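Glycoside hydrolase family 31 (Trueperella pyogenes, PDB 5I0F) breaks down cycloalternan, a cyclic alpha-glucan, apparently by way of a covalent glycosyl-enzyme intermediate. Local coordinates at residues 230-235 with 250-255; 192-197 with 236-241; 137-142 with 262-267; 212-217 with 517-522; 127-132 with 159-164. All coordinates share one frame; numbering follows the deposited sequence.

Contact 1: residues 230-235 with 250-255; sequences VETTRR and IEVDLG. With CA (calcium ion), chain K.
R234 lays its side chain across D253 and G255 where strand 247-253 ends, and this is the close-packed part of the contact. CG lies anti to the carbonyl carbon (chi1 -56°), and from there the chain runs extended to NE. CD comes 3.4 Å from D253 O and nearly as close to L254 O, while the guanidinium places one face over the backbone of G255, with G255 N 3.5 Å above the middle of the plane. Next to it, D253 N gives R235 O a 3.0 Å hydrogen bond, straight at 170°. Water 1 joins three groups here: it accepts from R234 NH1, donates to D253 O and is hydrogen-bonded to T232 OG1, which also closes an ST turn by accepting from R234 N. Toward I250 the fit is looser though buried, V230 CG2 approaching I250 CG2 only to 4.0 Å. The watery side belongs to the calcium ion. D253 OD1 and OD2 each bind the calcium ion at 2.6 Å, L254 O binds at 2.3 Å, and waters 3, 4 and 5 are further ligands. D486 supplies OD2 from helix 485-506, and that same oxygen accepts from R234 NE. Shared between cation and guanidinium, the D486 carboxylate would be favoured as an anion, and calcium, arginine and acid together tie this strand end to the barrel domain.

Contact 2: residues 192-197 with 236-241; sequences LDSVVF and TWYDVA
L192 holds CG between its backbone N and carbonyl carbon (chi1 63°), bringing that atom to 4.2 Å from Y238 CB; Y238 chi1 (-54°) only sets where its own CG, and so the ring, starts. L192 CD2 reaches further, meeting V240 CG2 at 3.7 Å. The backbones are antiparallel: L192 N donates to Y238 O at 2.9 Å, L192 O takes Y238 N from above the carbonyl plane (38° out of it), and S194 N donates to T236 O at 2.9 Å. Between that bond and the L192/Y238 pair sits the non-hydrogen-bonded pair D193 and W237, side by side on the other face, D193 CB 3.5 Å from W237 CD1. The pairing sets strand 191-194 at the edge of a six-stranded antiparallel sheet, next to strand 236-240. On the L192 face, Y238 OH donates to T236 OG1 (2.8 Å), T236 OG1 to water 6, and water 6 to S194 O at 2.8 Å. S194 OG sits 3.8 Å from Y238 CE2 and bonds to M213 O of strand 212-219.

Contact 3: residues 137-142 with 262-267; sequences GHIDID and PVVRVN
H138 and V263 begin a parallel ladder whose backbone hydrogen bonds alternate in donor. H138 N gives to P262 O, V264 N to H138 O, D140 N to V264 O at 2.8 Å, and V266 N to D140 O at 2.9 Å with a nearly straight 176° angle. CA-H...O contacts run between these rungs, the shortest from V263 CA to H138 O at 3.3 Å. Past the last rung, water 7 accepts from D142 N and donates to V266 O. This is the one parallel pairing in a five-stranded mixed sheet, with strand 138-141 at its edge and the two short strand axes 20° apart. Apolar contacts occupy the face of I139, I141, V264 and V266: I139 CD1 meets V264 CB at 3.9 Å and I141 CD1 meets V266 CG1 at 3.7 Å. V163, F165 and L167 of strand 160-168 touch these side chains. Charges lie on the opposite face. In R265, chi2 (65°) bends the chain at CD. R265 NH1 makes salt bridges to D140 OD1 at 3.2 Å, met from above the carboxylate plane, and to D142 OD2 at 3.5 Å. The far edge of the guanidinium grips N267 OD1 with NE and NH2, which fixes its rotation.

Contact 4: residues 212-217 with 517-522; sequences PMPFAQ and SGFTGS
P212 and P214 meet F519 through apolar contacts that touch its ring at two places, CD1 and CZ, P214 CD approaching obliquely. F519 CG lies anti to the backbone N (chi1 -156°), and although CB points away from the prolines, the end of the ring comes back to them, CD1 4.0 Å from P212 CG and CZ 3.6 Å from P214 CD. Both prolines cross the phenylalanine at about a right angle. M213 adds its chain on the backbone side, with CE 3.8 Å from F519 O and CG near T520 N. Among mixed polar and apolar contacts, T520 OG1 sits 3.2 Å from P214 CD, and P212 CD is 3.5 Å from G518 O. One CA-H...O contact is notably linear, from F519 CA to P212 O at 3.5 Å and 172°. Hydrogen bonds occur within the loop rather than across it: F519 to S522 is a type II beta turn, closed by S522 N to F519 O, while S522 OG accepts from F519 N at 3.0 Å. G521 takes the turn's positive phi (101°). The loop follows barrel strand 513-515, so the contact docks the TIM barrel against strand 212-219 of a separate sheet. With no hydrogen bond across, cohesion comes from van der Waals and CH...O contacts; burying P212 O without a hydrogen-bond partner is probably a cost that the F519 CA-H contact offsets only in part.

Contact 5: residues 127-132 with 159-164; sequences TPSHWS and GTHRVK
W131 and K164 form a cation-pi pair on one face of the six-stranded antiparallel sheet, reaching over from strand 130-132 to strand 160-168. K164 NZ lies 3.9 Å from the centroid of the five-membered ring of W131, 20° off the ring normal. K164 CE is over the middle of the six-membered ring in a CH-pi contact, 3.7 Å from the centroid and 4° off the normal. K164 starts with CG between the backbone N and carbonyl carbon (chi1 62°) and then runs extended, which lets the aliphatic part pass across the face of the indole: CD comes 3.7 Å from W131 CH2, while CG approaches CZ3. The two side chains cross at about a right angle. Strand 152-155 lies between these two strands in the sheet, which explains the 8.9 Å separation of the short strand axes and the absence of hydrogen bonds across the pair. The backbone of V163 faces the indole edge, its C atom 4.3 Å from W131 CZ3. R162 approaches the ring obliquely, NH2 standing 4.1 Å from W131 CZ2, and its NE is held in a salt bridge by E251 of strand 247-253, whose side chain also touches W131. Further along, S129 OG is 3.2 Å from H161 CD2, while H161 NE2 is hydrogen-bonded to S156 OG in the loop after strand 152-155.

Contacts 2 and 5 reach the six-stranded antiparallel sheet and contacts 3 and 4 the five-stranded mixed one, while contact 1 touches both, through strand 247-253 and V230. The sheets pack directly, V264 CG2 of contact 3 lying 3.8 Å from V163 CG1 of contact 5. Contacts 1 and 2, centres about 10 Å apart, share a salt bridge from R235 NH1 to D193 OD2 at 2.7 Å. Contacts 1 and 3 join through E231 OE2 and N267 ND2, 2.6 Å apart and probably hydrogen-bonded. S517 of contact 4 directly follows the pocket residue R516, and G518 lies about 13 Å, at nearest atoms, from a bound beta-D-glucopyranose. Contact 5 is remote, about 26 Å from contact 4 between centres.

Contact 1: residues 230-235 with 250-255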
# COMPACT_ATOMS: atom_id res chain seq x y z
N VAL A 230 -9.69 13.41 -9.02
CA VAL A 230 -9.09 14.67 -8.62
C VAL A 230 -7.63 14.55 -9.07
O VAL A 230 -6.91 13.71 -8.56
CB VAL A 230 -9.20 14.93 -7.11
CG1 VAL A 230 -8.68 16.32 -6.75
CG2 VAL A 230 -10.64 14.76 -6.62
N GLU A 231 -7.21 15.37 -10.04
CA GLU A 231 -5.88 15.22 -10.64
C GLU A 231 -4.81 15.89 -9.79
O GLU A 231 -4.39 17.02 -10.03
CB GLU A 231 -5.83 15.72 -12.10
CG GLU A 231 -4.65 15.08 -12.87
CD GLU A 231 -4.63 15.41 -14.35
OE1 GLU A 231 -3.61 15.91 -14.84
OE2 GLU A 231 -5.63 15.19 -15.05
N THR A 232 -4.38 15.16 -8.76
CA THR A 232 -3.43 15.65 -7.79
C THR A 232 -2.75 14.44 -7.15
O THR A 232 -3.34 13.35 -7.13
CB THR A 232 -4.12 16.47 -6.69
OG1 THR A 232 -3.12 17.04 -5.82
CG2 THR A 232 -5.08 15.62 -5.82
N THR A 233 -1.54 14.65 -6.64
CA THR A 233 -0.88 13.68 -5.75
C THR A 233 -0.83 14.13 -4.29
O THR A 233 -0.23 13.46 -3.44
CB THR A 233 0.54 13.29 -6.24
OG1 THR A 233 1.37 14.45 -6.25
CG2 THR A 233 0.47 12.67 -7.66
N ARG A 234 -1.50 15.24 -3.98
CA ARG A 234 -1.68 15.66 -2.60
C ARG A 234 -2.82 14.86 -1.99
O ARG A 234 -3.57 14.18 -2.68
CB ARG A 234 -1.97 17.17 -2.51
CG ARG A 234 -0.90 18.03 -3.16
CD ARG A 234 -0.98 19.49 -2.73
NE ARG A 234 0.05 20.32 -3.34
CZ ARG A 234 -0.00 20.88 -4.57
NH1 ARG A 234 -1.04 20.69 -5.39
NH2 ARG A 234 1.02 21.64 -4.98
N ARG A 235 -2.92 14.94 -0.67
CA ARG A 235 -3.93 14.20 0.06
C ARG A 235 -5.32 14.73 -0.26
O ARG A 235 -5.50 15.93 -0.47
CB ARG A 235 -3.65 14.33 1.55
CG ARG A 235 -4.52 13.46 2.43
CD ARG A 235 -3.91 13.43 3.81
NE ARG A 235 -4.61 12.54 4.74
CZ ARG A 235 -4.25 12.40 6.01
NH1 ARG A 235 -4.92 11.57 6.81
NH2 ARG A 235 -3.25 13.13 6.52
N ILE A 250 -15.81 16.45 -1.18
CA ILE A 250 -14.41 16.21 -1.50
C ILE A 250 -13.62 17.35 -0.90
O ILE A 250 -13.98 18.51 -1.11
CB ILE A 250 -14.20 16.16 -3.03
CG1 ILE A 250 -15.02 15.01 -3.62
CG2 ILE A 250 -12.72 15.95 -3.40
CD1 ILE A 250 -14.92 14.88 -5.12
N GLU A 251 -12.56 17.04 -0.17
CA GLU A 251 -11.64 18.04 0.34
C GLU A 251 -10.23 17.71 -0.17
O GLU A 251 -9.82 16.55 -0.19
CB GLU A 251 -11.70 18.07 1.87
CG GLU A 251 -10.98 19.24 2.50
CD GLU A 251 -11.45 19.56 3.93
OE1 GLU A 251 -10.68 20.22 4.67
OE2 GLU A 251 -12.57 19.16 4.32
N VAL A 252 -9.50 18.74 -0.59
CA VAL A 252 -8.26 18.59 -1.31
C VAL A 252 -7.21 19.48 -0.65
O VAL A 252 -7.43 20.69 -0.44
CB VAL A 252 -8.44 19.03 -2.78
CG1 VAL A 252 -7.17 18.84 -3.57
CG2 VAL A 252 -9.62 18.29 -3.42
N ASP A 253 -6.06 18.89 -0.31
CA ASP A 253 -4.90 19.68 0.14
C ASP A 253 -4.33 20.45 -1.06
O ASP A 253 -4.26 19.91 -2.17
CB ASP A 253 -3.85 18.76 0.77
CG ASP A 253 -2.57 19.48 1.14
OD1 ASP A 253 -2.64 20.57 1.75
OD2 ASP A 253 -1.47 18.98 0.81
N LEU A 254 -3.96 21.71 -0.83
CA LEU A 254 -3.38 22.57 -1.85
C LEU A 254 -1.88 22.82 -1.60
O LEU A 254 -1.34 22.32 -0.63
CB LEU A 254 -4.15 23.88 -1.93
CG LEU A 254 -5.62 23.73 -2.33
CD1 LEU A 254 -6.33 25.07 -2.25
CD2 LEU A 254 -5.75 23.12 -3.72
N GLY A 255 -1.23 23.58 -2.49
CA GLY A 255 0.24 23.86 -2.42
C GLY A 255 0.79 24.59 -1.19
O GLY A 255 0.09 24.75 -0.17
CA CA K . -0.22 21.27 1.06
O HOH W 1 -3.62 19.49 -4.94
O HOH W 2 -0.69 16.25 0.58
O HOH W 3 -1.54 23.23 2.00
O HOH W 4 1.76 22.73 1.27
O HOH W 5 0.32 20.14 3.03

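Contact 2: residues 192-197 with 236-241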
# COMPACT_ATOMS: atom_id res chain seq x y z
N LEU A 192 -13.58 8.57 4.12
CA LEU A 192 -12.24 8.00 3.93
C LEU A 192 -11.28 9.04 3.40
O LEU A 192 -11.62 10.21 3.31
CB LEU A 192 -12.34 6.80 2.98
CG LEU A 192 -12.82 7.16 1.58
CD1 LEU A 192 -12.02 6.42 0.55
CD2 LEU A 192 -14.29 6.88 1.39
N ASP A 193 -10.06 8.64 3.08
CA ASP A 193 -9.11 9.54 2.46
C ASP A 193 -8.18 8.74 1.55
O ASP A 193 -8.29 7.51 1.50
CB ASP A 193 -8.37 10.41 3.53
CG ASP A 193 -7.33 9.63 4.37
OD1 ASP A 193 -7.33 8.38 4.43
OD2 ASP A 193 -6.47 10.32 4.99
N SER A 194 -7.36 9.45 0.78
CA SER A 194 -6.40 8.86 -0.11
C SER A 194 -5.02 9.43 0.17
O SER A 194 -4.64 10.50 -0.36
CB SER A 194 -6.81 9.06 -1.58
OG SER A 194 -7.91 8.16 -1.86
N VAL A 195 -4.29 8.71 1.04
CA VAL A 195 -2.91 9.00 1.41
C VAL A 195 -2.19 7.67 1.53
O VAL A 195 -2.71 6.72 2.12
CB VAL A 195 -2.81 9.85 2.71
CG1 VAL A 195 -3.35 9.14 3.94
CG2 VAL A 195 -1.37 10.29 2.95
N VAL A 196 -1.00 7.58 0.94
CA VAL A 196 -0.24 6.34 0.98
C VAL A 196 0.16 6.13 2.46
O VAL A 196 0.65 7.05 3.12
CB VAL A 196 0.98 6.42 0.07
CG1 VAL A 196 1.91 5.25 0.29
CG2 VAL A 196 0.54 6.52 -1.40
N PHE A 197 -0.12 4.95 2.99
CA PHE A 197 0.19 4.67 4.41
C PHE A 197 0.44 3.20 4.64
O PHE A 197 -0.22 2.34 4.02
CB PHE A 197 -0.94 5.16 5.33
CG PHE A 197 -0.69 4.87 6.78
CD1 PHE A 197 0.31 5.55 7.47
CD2 PHE A 197 -1.40 3.92 7.46
CE1 PHE A 197 0.56 5.30 8.80
CE2 PHE A 197 -1.15 3.64 8.80
CZ PHE A 197 -0.15 4.33 9.47
N THR A 236 -6.28 13.81 -0.31
CA THR A 236 -7.68 14.12 -0.51
C THR A 236 -8.52 13.32 0.47
O THR A 236 -8.11 12.25 0.90
CB THR A 236 -8.15 13.82 -1.95
OG1 THR A 236 -7.78 12.48 -2.32
CG2 THR A 236 -7.52 14.78 -2.94
N TRP A 237 -9.68 13.87 0.80
CA TRP A 237 -10.64 13.26 1.72
C TRP A 237 -12.01 13.22 1.04
O TRP A 237 -12.35 14.10 0.21
CB TRP A 237 -10.74 14.08 3.00
CG TRP A 237 -9.53 14.18 3.87
CD1 TRP A 237 -9.29 13.49 5.02
CD2 TRP A 237 -8.44 15.09 3.72
NE1 TRP A 237 -8.11 13.89 5.58
CE2 TRP A 237 -7.56 14.87 4.80
CE3 TRP A 237 -8.12 16.08 2.77
CZ2 TRP A 237 -6.37 15.60 4.97
CZ3 TRP A 237 -6.93 16.80 2.93
CH2 TRP A 237 -6.08 16.56 4.03
N TYR A 238 -12.80 12.20 1.40
CA TYR A 238 -14.10 11.91 0.77
C TYR A 238 -15.12 11.57 1.85
O TYR A 238 -14.89 10.67 2.69
CB TYR A 238 -13.98 10.74 -0.25
CG TYR A 238 -12.91 11.03 -1.27
CD1 TYR A 238 -13.20 11.80 -2.39
CD2 TYR A 238 -11.60 10.60 -1.08
CE1 TYR A 238 -12.20 12.13 -3.30
CE2 TYR A 238 -10.59 10.92 -1.98
CZ TYR A 238 -10.90 11.69 -3.08
OH TYR A 238 -9.93 12.01 -3.98
N ASP A 239 -16.23 12.30 1.84
CA ASP A 239 -17.41 12.00 2.63
C ASP A 239 -18.45 11.55 1.62
O ASP A 239 -19.05 12.38 0.91
CB ASP A 239 -17.84 13.24 3.41
CG ASP A 239 -18.99 12.99 4.36
OD1 ASP A 239 -19.96 12.32 4.01
OD2 ASP A 239 -18.92 13.50 5.48
N VAL A 240 -18.61 10.24 1.51
CA VAL A 240 -19.33 9.67 0.38
C VAL A 240 -20.79 9.51 0.77
O VAL A 240 -21.28 8.41 1.05
CB VAL A 240 -18.73 8.34 -0.10
CG1 VAL A 240 -19.36 7.93 -1.43
CG2 VAL A 240 -17.21 8.48 -0.27
N ALA A 241 -21.48 10.65 0.80
CA ALA A 241 -22.88 10.68 1.17
C ALA A 241 -23.15 10.12 2.57
O ALA A 241 -24.17 9.43 2.78
CB ALA A 241 -23.74 9.97 0.11
O HOH W 6 -5.22 11.90 -2.70

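Contact 3: residues 137-142 with 262-267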
# COMPACT_ATOMS: atom_id res chain seq x y z
N GLY A 137 -10.11 30.55 -5.78
CA GLY A 137 -9.61 29.70 -6.86
C GLY A 137 -10.74 29.21 -7.75
O GLY A 137 -11.84 29.73 -7.72
N HIS A 138 -10.45 28.16 -8.50
CA HIS A 138 -11.32 27.68 -9.55
C HIS A 138 -11.22 26.14 -9.60
O HIS A 138 -10.12 25.59 -9.54
CB HIS A 138 -10.87 28.36 -10.85
CG HIS A 138 -11.39 27.73 -12.10
ND1 HIS A 138 -12.72 27.75 -12.45
CD2 HIS A 138 -10.74 27.11 -13.11
CE1 HIS A 138 -12.87 27.14 -13.61
NE2 HIS A 138 -11.68 26.74 -14.04
N ILE A 139 -12.36 25.46 -9.65
CA ILE A 139 -12.42 24.03 -9.90
C ILE A 139 -12.65 23.82 -11.40
O ILE A 139 -13.70 24.19 -11.92
CB ILE A 139 -13.56 23.34 -9.12
CG1 ILE A 139 -13.55 23.70 -7.62
CG2 ILE A 139 -13.47 21.83 -9.29
CD1 ILE A 139 -12.32 23.29 -6.87
N ASP A 140 -11.66 23.24 -12.08
CA ASP A 140 -11.75 22.95 -13.52
C ASP A 140 -12.39 21.56 -13.63
O ASP A 140 -11.72 20.54 -13.42
CB ASP A 140 -10.34 23.01 -14.14
CG ASP A 140 -10.31 22.61 -15.63
OD1 ASP A 140 -11.39 22.41 -16.21
OD2 ASP A 140 -9.21 22.48 -16.21
N ILE A 141 -13.70 21.54 -13.88
CA ILE A 141 -14.49 20.31 -13.88
C ILE A 141 -15.65 20.45 -14.89
O ILE A 141 -16.28 21.49 -14.95
CB ILE A 141 -15.05 19.99 -12.46
CG1 ILE A 141 -15.83 18.66 -12.45
CG2 ILE A 141 -15.96 21.12 -11.95
CD1 ILE A 141 -16.17 18.11 -11.08
N ASP A 142 -15.90 19.39 -15.65
CA ASP A 142 -16.95 19.35 -16.67
C ASP A 142 -18.09 18.47 -16.15
O ASP A 142 -18.13 18.17 -14.96
CB ASP A 142 -16.37 18.79 -17.97
CG ASP A 142 -15.24 19.67 -18.51
OD1 ASP A 142 -15.49 20.87 -18.70
OD2 ASP A 142 -14.11 19.17 -18.71
N PRO A 262 -5.01 29.05 -6.86
CA PRO A 262 -5.22 27.62 -6.87
C PRO A 262 -6.26 27.23 -7.92
O PRO A 262 -7.33 27.83 -7.99
CB PRO A 262 -5.71 27.33 -5.44
CG PRO A 262 -6.35 28.59 -5.00
CD PRO A 262 -5.63 29.70 -5.69
N VAL A 263 -5.91 26.24 -8.73
CA VAL A 263 -6.83 25.63 -9.69
C VAL A 263 -6.77 24.14 -9.42
O VAL A 263 -5.69 23.57 -9.41
CB VAL A 263 -6.42 25.95 -11.14
CG1 VAL A 263 -7.33 25.24 -12.13
CG2 VAL A 263 -6.44 27.47 -11.38
N VAL A 264 -7.93 23.53 -9.18
CA VAL A 264 -8.03 22.09 -9.01
C VAL A 264 -8.69 21.46 -10.23
O VAL A 264 -9.82 21.76 -10.54
CB VAL A 264 -8.88 21.74 -7.76
CG1 VAL A 264 -8.98 20.23 -7.59
CG2 VAL A 264 -8.29 22.40 -6.52
N ARG A 265 -7.99 20.56 -10.91
CA ARG A 265 -8.54 19.86 -12.06
C ARG A 265 -9.20 18.58 -11.58
O ARG A 265 -8.59 17.81 -10.82
CB ARG A 265 -7.45 19.56 -13.09
CG ARG A 265 -7.81 18.58 -14.19
CD ARG A 265 -8.90 19.09 -15.11
NE ARG A 265 -9.34 18.04 -16.03
CZ ARG A 265 -10.31 18.16 -16.94
NH1 ARG A 265 -10.98 19.31 -17.08
NH2 ARG A 265 -10.62 17.13 -17.71
N VAL A 266 -10.44 18.36 -12.01
CA VAL A 266 -11.16 17.11 -11.77
C VAL A 266 -11.57 16.53 -13.11
O VAL A 266 -12.43 17.10 -13.80
CB VAL A 266 -12.41 17.34 -10.90
CG1 VAL A 266 -13.12 16.01 -10.63
CG2 VAL A 266 -12.02 18.02 -9.60
N ASN A 267 -10.97 15.41 -13.50
CA ASN A 267 -11.38 14.72 -14.71
C ASN A 267 -12.68 13.98 -14.43
O ASN A 267 -12.92 13.51 -13.30
CB ASN A 267 -10.32 13.73 -15.18
CG ASN A 267 -8.99 14.39 -15.47
OD1 ASN A 267 -8.89 15.31 -16.29
ND2 ASN A 267 -7.95 13.94 -14.78
O HOH W 7 -14.23 17.05 -15.87

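Contact 4: residues 212-217 with 517-522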
# COMPACT_ATOMS: atom_id res chain seq x y z
N PRO A 212 -3.89 3.89 -2.28
CA PRO A 212 -5.07 4.71 -2.51
C PRO A 212 -5.00 5.35 -3.89
O PRO A 212 -3.92 5.41 -4.49
CB PRO A 212 -4.95 5.79 -1.43
CG PRO A 212 -3.49 5.96 -1.27
CD PRO A 212 -2.88 4.60 -1.46
N MET A 213 -6.13 5.84 -4.38
CA MET A 213 -6.18 6.73 -5.56
C MET A 213 -7.31 7.74 -5.38
O MET A 213 -8.34 7.42 -4.79
CB MET A 213 -6.40 5.93 -6.84
CG MET A 213 -5.25 5.00 -7.20
SD MET A 213 -5.53 4.22 -8.78
CE MET A 213 -4.33 2.89 -8.75
N PRO A 214 -7.13 8.98 -5.88
CA PRO A 214 -8.19 9.97 -5.77
C PRO A 214 -9.16 9.88 -6.95
O PRO A 214 -9.33 10.84 -7.71
CB PRO A 214 -7.42 11.29 -5.74
CG PRO A 214 -6.22 11.02 -6.62
CD PRO A 214 -5.86 9.58 -6.35
N PHE A 215 -9.82 8.74 -7.05
CA PHE A 215 -10.67 8.38 -8.20
C PHE A 215 -11.72 7.41 -7.72
O PHE A 215 -11.43 6.54 -6.88
CB PHE A 215 -9.85 7.70 -9.33
CG PHE A 215 -10.68 6.80 -10.23
CD1 PHE A 215 -11.41 7.32 -11.29
CD2 PHE A 215 -10.73 5.43 -10.01
CE1 PHE A 215 -12.18 6.50 -12.09
CE2 PHE A 215 -11.52 4.60 -10.81
CZ PHE A 215 -12.22 5.14 -11.87
N ALA A 216 -12.93 7.52 -8.27
CA ALA A 216 -13.98 6.51 -8.08
C ALA A 216 -14.97 6.54 -9.23
O ALA A 216 -15.13 7.56 -9.89
CB ALA A 216 -14.70 6.74 -6.76
N GLN A 217 -15.63 5.42 -9.45
CA GLN A 217 -16.74 5.35 -10.40
C GLN A 217 -18.04 5.26 -9.62
O GLN A 217 -18.07 4.78 -8.47
CB GLN A 217 -16.57 4.20 -11.40
CG GLN A 217 -16.50 2.80 -10.85
CD GLN A 217 -15.21 2.09 -11.28
OE1 GLN A 217 -15.05 1.68 -12.42
NE2 GLN A 217 -14.27 1.98 -10.34
N SER A 517 2.66 -0.93 -2.21
CA SER A 517 2.18 0.43 -2.19
C SER A 517 2.17 1.04 -3.59
O SER A 517 2.85 0.58 -4.52
CB SER A 517 2.95 1.31 -1.20
OG SER A 517 4.28 1.49 -1.64
N GLY A 518 1.36 2.08 -3.70
CA GLY A 518 1.16 2.78 -4.96
C GLY A 518 0.18 3.94 -4.88
O GLY A 518 -0.31 4.31 -3.80
N PHE A 519 -0.07 4.52 -6.06
CA PHE A 519 -0.90 5.70 -6.24
C PHE A 519 -1.31 5.74 -7.72
O PHE A 519 -1.03 4.81 -8.48
CB PHE A 519 -0.14 6.99 -5.81
CG PHE A 519 -1.05 8.13 -5.41
CD1 PHE A 519 -1.74 8.10 -4.22
CD2 PHE A 519 -1.20 9.24 -6.24
CE1 PHE A 519 -2.58 9.15 -3.84
CE2 PHE A 519 -2.03 10.29 -5.89
CZ PHE A 519 -2.73 10.25 -4.70
N THR A 520 -2.01 6.78 -8.14
CA THR A 520 -2.31 7.01 -9.56
C THR A 520 -1.02 6.86 -10.37
O THR A 520 -0.01 7.45 -10.01
CB THR A 520 -2.87 8.43 -9.74
OG1 THR A 520 -3.89 8.68 -8.76
CG2 THR A 520 -3.45 8.63 -11.12
N GLY A 521 -1.08 6.06 -11.44
CA GLY A 521 0.09 5.71 -12.24
C GLY A 521 0.70 4.34 -11.97
O GLY A 521 1.36 3.78 -12.84
N SER A 522 0.45 3.78 -10.77
CA SER A 522 0.89 2.42 -10.45
C SER A 522 0.38 1.33 -11.41
O SER A 522 1.04 0.29 -11.56
CB SER A 522 0.56 2.06 -8.99
OG SER A 522 1.31 2.87 -8.11

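Contact 5: residues 127-132 with 159-164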
# COMPACT_ATOMS: atom_id res chain seq x y z
N THR A 127 -1.13 32.13 11.93
CA THR A 127 -1.97 32.79 10.93
C THR A 127 -3.23 31.97 10.74
O THR A 127 -3.28 31.08 9.89
CB THR A 127 -1.25 32.96 9.59
OG1 THR A 127 -0.81 31.69 9.12
CG2 THR A 127 -0.05 33.86 9.73
N PRO A 128 -4.26 32.26 11.55
CA PRO A 128 -5.49 31.49 11.48
C PRO A 128 -6.17 31.57 10.11
O PRO A 128 -6.08 32.59 9.41
CB PRO A 128 -6.38 32.13 12.55
CG PRO A 128 -5.44 32.80 13.48
CD PRO A 128 -4.29 33.26 12.63
N SER A 129 -6.82 30.47 9.76
CA SER A 129 -7.53 30.32 8.52
C SER A 129 -9.04 30.35 8.75
O SER A 129 -9.52 30.13 9.87
CB SER A 129 -7.16 28.98 7.86
OG SER A 129 -5.82 28.98 7.40
N HIS A 130 -9.78 30.65 7.68
CA HIS A 130 -11.24 30.58 7.68
C HIS A 130 -11.71 30.09 6.31
O HIS A 130 -10.98 30.20 5.32
CB HIS A 130 -11.88 31.93 8.04
CG HIS A 130 -11.70 33.00 7.02
ND1 HIS A 130 -10.55 33.76 6.92
CD2 HIS A 130 -12.52 33.46 6.05
CE1 HIS A 130 -10.67 34.63 5.94
NE2 HIS A 130 -11.86 34.47 5.40
N TRP A 131 -12.91 29.55 6.28
CA TRP A 131 -13.50 29.06 5.03
C TRP A 131 -14.19 30.20 4.30
O TRP A 131 -15.00 30.92 4.89
CB TRP A 131 -14.48 27.90 5.29
CG TRP A 131 -13.84 26.64 5.75
CD1 TRP A 131 -13.80 26.16 7.03
CD2 TRP A 131 -13.13 25.69 4.94
NE1 TRP A 131 -13.12 24.98 7.07
CE2 TRP A 131 -12.69 24.66 5.81
CE3 TRP A 131 -12.83 25.60 3.58
CZ2 TRP A 131 -11.97 23.54 5.35
CZ3 TRP A 131 -12.11 24.49 3.12
CH2 TRP A 131 -11.69 23.48 4.01
N SER A 132 -13.85 30.38 3.03
CA SER A 132 -14.39 31.46 2.21
C SER A 132 -15.10 30.91 0.99
O SER A 132 -14.55 30.04 0.28
CB SER A 132 -13.27 32.40 1.77
OG SER A 132 -13.76 33.42 0.93
N GLY A 159 -2.02 32.41 2.66
CA GLY A 159 -2.47 31.92 1.36
C GLY A 159 -3.68 31.02 1.47
O GLY A 159 -4.50 31.21 2.37
N THR A 160 -3.76 30.03 0.57
CA THR A 160 -4.92 29.15 0.45
C THR A 160 -4.47 27.71 0.64
O THR A 160 -3.61 27.22 -0.10
CB THR A 160 -5.59 29.33 -0.94
OG1 THR A 160 -5.81 30.72 -1.16
CG2 THR A 160 -6.92 28.59 -1.02
N HIS A 161 -5.00 27.04 1.66
CA HIS A 161 -4.43 25.78 2.13
C HIS A 161 -5.16 24.53 1.68
O HIS A 161 -4.53 23.50 1.43
CB HIS A 161 -4.33 25.79 3.65
CG HIS A 161 -3.67 27.02 4.19
ND1 HIS A 161 -2.31 27.22 4.12
CD2 HIS A 161 -4.18 28.14 4.75
CE1 HIS A 161 -2.01 28.40 4.63
NE2 HIS A 161 -3.13 28.98 5.02
N ARG A 162 -6.49 24.62 1.63
CA ARG A 162 -7.36 23.49 1.24
C ARG A 162 -8.59 24.01 0.51
O ARG A 162 -8.92 25.20 0.58
CB ARG A 162 -7.81 22.69 2.47
CG ARG A 162 -6.69 21.97 3.21
CD ARG A 162 -7.15 20.70 3.90
NE ARG A 162 -8.10 20.99 4.97
CZ ARG A 162 -7.77 21.38 6.20
NH1 ARG A 162 -6.51 21.57 6.56
NH2 ARG A 162 -8.74 21.61 7.08
N VAL A 163 -9.29 23.11 -0.18
CA VAL A 163 -10.57 23.47 -0.77
C VAL A 163 -11.52 22.32 -0.53
O VAL A 163 -11.10 21.17 -0.52
CB VAL A 163 -10.44 23.79 -2.27
CG1 VAL A 163 -9.89 22.60 -3.07
CG2 VAL A 163 -11.77 24.26 -2.87
N LYS A 164 -12.79 22.62 -0.34
CA LYS A 164 -13.79 21.57 -0.41
C LYS A 164 -14.92 21.93 -1.35
O LYS A 164 -15.24 23.10 -1.57
CB LYS A 164 -14.29 21.14 0.97
CG LYS A 164 -14.98 22.19 1.77
CD LYS A 164 -14.96 21.83 3.26
CE LYS A 164 -15.67 22.93 4.05
NZ LYS A 164 -15.78 22.62 5.49